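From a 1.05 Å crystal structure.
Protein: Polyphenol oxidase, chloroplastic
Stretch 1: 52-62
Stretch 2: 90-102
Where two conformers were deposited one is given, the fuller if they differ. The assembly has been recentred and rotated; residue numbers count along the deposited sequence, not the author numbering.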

# COMPACT_ATOMS: atom_id res chain seq x y z
N GLU A 52 1.42 6.26 3.83
CA GLU A 52 1.59 7.43 4.68
C GLU A 52 0.33 8.28 4.73
O GLU A 52 -0.51 8.23 3.83
CB GLU A 52 2.75 8.30 4.18
N GLY A 53 0.24 9.09 5.78
CA GLY A 53 -0.81 10.09 5.85
C GLY A 53 -2.20 9.50 5.86
O GLY A 53 -3.12 10.06 5.26
N ILE A 54 -2.37 8.36 6.53
CA ILE A 54 -3.68 7.74 6.69
C ILE A 54 -4.47 8.57 7.69
O ILE A 54 -4.06 8.69 8.86
CB ILE A 54 -3.53 6.29 7.17
CG1 ILE A 54 -2.70 5.46 6.20
CG2 ILE A 54 -4.89 5.66 7.44
CD1 ILE A 54 -2.35 4.10 6.75
N GLU A 55 -5.59 9.14 7.26
CA GLU A 55 -6.29 10.10 8.11
C GLU A 55 -7.78 9.84 8.09
O GLU A 55 -8.37 9.61 7.03
CB GLU A 55 -5.99 11.52 7.66
CG GLU A 55 -6.47 12.55 8.62
CD GLU A 55 -6.08 13.92 8.18
OE1 GLU A 55 -4.87 14.14 7.94
OE2 GLU A 55 -6.98 14.77 8.03
N PHE A 56 -8.40 9.91 9.27
CA PHE A 56 -9.80 9.57 9.43
C PHE A 56 -10.27 10.08 10.78
O PHE A 56 -9.46 10.41 11.66
CB PHE A 56 -10.02 8.05 9.34
CG PHE A 56 -9.15 7.27 10.29
CD1 PHE A 56 -7.85 6.92 9.94
CD2 PHE A 56 -9.61 6.94 11.56
CE1 PHE A 56 -7.05 6.25 10.83
CE2 PHE A 56 -8.80 6.26 12.45
CZ PHE A 56 -7.52 5.92 12.08
N ASP A 57 -11.58 10.15 10.95
CA ASP A 57 -12.16 10.51 12.24
C ASP A 57 -12.07 9.31 13.18
O ASP A 57 -12.46 8.20 12.81
CB ASP A 57 -13.63 10.90 12.08
CG ASP A 57 -13.84 12.30 11.51
OD1 ASP A 57 -12.86 12.99 11.17
OD2 ASP A 57 -15.01 12.69 11.39
N ARG A 58 -11.62 9.55 14.41
CA ARG A 58 -11.41 8.45 15.35
C ARG A 58 -12.70 7.72 15.71
O ARG A 58 -12.64 6.53 16.04
CB ARG A 58 -10.72 8.96 16.60
CG ARG A 58 -9.27 9.32 16.37
CD ARG A 58 -8.67 10.02 17.58
NE ARG A 58 -7.28 10.43 17.34
CZ ARG A 58 -6.21 9.75 17.71
NH1 ARG A 58 -6.33 8.62 18.40
NH2 ARG A 58 -5.00 10.21 17.42
N ASP A 59 -13.86 8.39 15.63
CA ASP A 59 -15.13 7.74 15.95
C ASP A 59 -15.71 6.93 14.80
O ASP A 59 -16.83 6.44 14.91
CB ASP A 59 -16.16 8.74 16.51
CG ASP A 59 -16.55 9.83 15.53
OD1 ASP A 59 -16.26 9.72 14.32
OD2 ASP A 59 -17.17 10.81 15.98
N VAL A 60 -14.95 6.77 13.71
CA VAL A 60 -15.37 5.97 12.56
C VAL A 60 -14.47 4.74 12.52
O VAL A 60 -13.25 4.87 12.41
CB VAL A 60 -15.25 6.78 11.26
CG1 VAL A 60 -15.51 5.90 10.04
CG2 VAL A 60 -16.19 7.99 11.27
N ALA A 61 -15.06 3.55 12.58
CA ALA A 61 -14.27 2.34 12.37
C ALA A 61 -13.73 2.34 10.95
O ALA A 61 -14.46 2.64 10.00
CB ALA A 61 -15.13 1.09 12.57
N VAL A 62 -12.45 2.02 10.80
CA VAL A 62 -11.81 2.01 9.49
C VAL A 62 -11.13 0.68 9.26
O VAL A 62 -10.44 0.16 10.15
CB VAL A 62 -10.81 3.18 9.33
CG1 VAL A 62 -10.00 3.03 8.04
CG2 VAL A 62 -11.55 4.49 9.35
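Stretch 2, residues 90-102: VPHSHKHKKKMNT

Arg-58 is the hub of this contact, and stretch 2 wraps around it. Its backbone N donates to Lys-98 O at 2.9 Å, nearly straight, while Arg-58 O accepts from His-92 N, also at 2.9 Å. The side chain, extended through chi2 and chi3, adds two more bonds near the guanidinium plane: NE to Lys-99 O at 2.8 Å and NH1 to His-92 NE2 at 2.9 Å. In that second bond NE2 acts as acceptor, consistent with His-92 ND1 donating to Val-90 O at 2.9 Å.

Beyond this hub, residues 99-102 run antiparallel to strand 52-57, the axes at 165° and 4.5 Å apart at their closest. Ile-54 and Thr-102 form one hydrogen-bonded pair, Ile-54 N to Thr-102 O at 2.9 Å and Thr-102 N to Ile-54 O at 2.8 Å; Phe-56 and Met-100 form the next, Phe-56 N to Met-100 O at 3.2 Å and Met-100 N to Phe-56 O at 2.9 Å. Between them Glu-55 faces Asn-101, CA to CA 4.5 Å. Glu-55 also reaches diagonally to Lys-99 in a salt bridge, although its modelled atoms lie too close for the length to be trusted. A type I turn from Asp-57 to Val-60 ends the ladder, and Pro-91 and His-92 lie against it, with Arg-58 O 3.2 Å from Pro-91 CA. Water 1 links Asp-57 OD1 to Lys-98 NZ; water 2 links Asp-59 N to Lys-98 O.

Packing fills in around these bonds. Ile-54, Phe-56, Met-100 and Thr-102 share one sheet face, with Phe-56 CZ 3.3 Å from Met-100 CE. His-94 CD2 and Met-100 SD cover opposite faces of the guanidinium, and Arg-58 CB sits over the His-92 ring, 3.9 Å from its centroid. Farther out, Ala-61 CB meets Pro-91 CD at 3.7 Å. The rule is economical: one arginine just past a strand's end ties the paired strand and its preceding loop together.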

# COMPACT_ATOMS: atom_id res chain seq x y z
N VAL A 90 -10.25 0.83 15.46
CA VAL A 90 -11.50 0.64 16.20
C VAL A 90 -11.97 2.01 16.67
O VAL A 90 -11.14 2.86 17.05
CB VAL A 90 -11.35 -0.40 17.33
CG1 VAL A 90 -10.49 0.10 18.42
CG2 VAL A 90 -12.70 -0.83 17.92
N PRO A 91 -13.27 2.28 16.61
CA PRO A 91 -13.75 3.63 16.94
C PRO A 91 -13.50 3.97 18.40
O PRO A 91 -13.65 3.13 19.29
CB PRO A 91 -15.25 3.56 16.63
CG PRO A 91 -15.57 2.11 16.46
CD PRO A 91 -14.33 1.40 16.12
N HIS A 92 -13.11 5.22 18.62
CA HIS A 92 -12.78 5.67 19.96
C HIS A 92 -12.83 7.18 19.98
O HIS A 92 -12.95 7.84 18.93
CB HIS A 92 -11.38 5.17 20.38
CG HIS A 92 -10.27 5.69 19.53
ND1 HIS A 92 -9.94 5.12 18.32
CD2 HIS A 92 -9.41 6.72 19.70
CE1 HIS A 92 -8.92 5.77 17.78
NE2 HIS A 92 -8.57 6.75 18.60
N SER A 93 -12.74 7.74 21.18
CA SER A 93 -12.56 9.17 21.31
C SER A 93 -11.20 9.46 21.92
O SER A 93 -10.56 8.60 22.53
CB SER A 93 -13.68 9.83 22.11
OG SER A 93 -13.66 9.41 23.44
N HIS A 94 -10.75 10.69 21.69
CA HIS A 94 -9.46 11.16 22.16
C HIS A 94 -9.67 12.53 22.77
O HIS A 94 -10.40 13.36 22.22
CB HIS A 94 -8.53 11.22 20.96
CG HIS A 94 -7.13 11.68 21.24
ND1 HIS A 94 -6.82 12.95 21.68
CD2 HIS A 94 -5.95 11.06 21.02
CE1 HIS A 94 -5.50 13.06 21.75
NE2 HIS A 94 -4.95 11.93 21.35
N LYS A 95 -9.01 12.75 23.91
CA LYS A 95 -9.19 13.93 24.75
C LYS A 95 -8.91 15.25 24.03
O LYS A 95 -9.40 16.29 24.50
CB LYS A 95 -8.27 13.83 25.99
CG LYS A 95 -6.78 13.76 25.59
CD LYS A 95 -5.87 13.25 26.68
CE LYS A 95 -4.44 13.50 26.28
NZ LYS A 95 -4.19 14.96 26.20
N HIS A 96 -8.12 15.26 22.95
CA HIS A 96 -7.88 16.52 22.26
C HIS A 96 -7.78 16.41 20.75
O HIS A 96 -7.40 17.40 20.10
CB HIS A 96 -6.70 17.30 22.85
CG HIS A 96 -5.34 16.73 22.57
ND1 HIS A 96 -4.63 16.00 23.50
CD2 HIS A 96 -4.52 16.87 21.50
CE1 HIS A 96 -3.45 15.68 23.01
NE2 HIS A 96 -3.36 16.19 21.79
N LYS A 97 -8.12 15.27 20.15
CA LYS A 97 -8.06 15.10 18.71
C LYS A 97 -9.34 14.46 18.21
O LYS A 97 -9.77 13.43 18.74
CB LYS A 97 -6.90 14.18 18.31
CG LYS A 97 -5.52 14.76 18.52
CD LYS A 97 -4.47 13.71 18.22
CE LYS A 97 -3.06 14.27 18.33
NZ LYS A 97 -2.06 13.19 18.17
N LYS A 98 -9.91 15.04 17.16
CA LYS A 98 -11.00 14.39 16.45
C LYS A 98 -10.49 13.30 15.51
O LYS A 98 -11.17 12.29 15.30
CB LYS A 98 -11.76 15.44 15.64
CG LYS A 98 -12.94 14.91 14.86
CD LYS A 98 -13.64 15.99 14.07
CE LYS A 98 -12.96 16.25 12.74
NZ LYS A 98 -13.78 17.14 11.86
N LYS A 99 -9.33 13.51 14.92
CA LYS A 99 -8.84 12.67 13.83
C LYS A 99 -7.57 11.95 14.27
O LYS A 99 -6.91 12.33 15.25
CB LYS A 99 -8.53 13.53 12.62
CG LYS A 99 -9.75 14.26 12.08
CD LYS A 99 -9.53 14.68 10.66
CE LYS A 99 -8.45 15.74 10.66
NZ LYS A 99 -8.10 16.27 9.32
N MET A 100 -7.24 10.90 13.53
CA MET A 100 -5.94 10.26 13.60
C MET A 100 -5.24 10.44 12.27
O MET A 100 -5.87 10.38 11.21
CB MET A 100 -6.10 8.76 13.91
CG MET A 100 -4.81 7.95 14.02
SD MET A 100 -4.88 6.82 15.40
CE MET A 100 -6.61 6.35 15.24
N ASN A 101 -3.93 10.66 12.33
CA ASN A 101 -3.08 10.72 11.16
C ASN A 101 -1.95 9.74 11.43
O ASN A 101 -1.15 9.94 12.35
CB ASN A 101 -2.55 12.13 10.93
CG ASN A 101 -1.84 12.26 9.60
OD1 ASN A 101 -1.00 11.44 9.25
ND2 ASN A 101 -2.19 13.28 8.84
N THR A 102 -1.88 8.67 10.64
CA THR A 102 -1.02 7.56 10.96
C THR A 102 -0.42 6.96 9.69
O THR A 102 -0.48 7.55 8.61
CB THR A 102 -1.78 6.58 11.87
OG1 THR A 102 -0.86 5.62 12.40
CG2 THR A 102 -2.92 5.88 11.14
O HOH W 1 -13.46 15.29 9.45
O HOH W 2 -13.77 11.46 15.82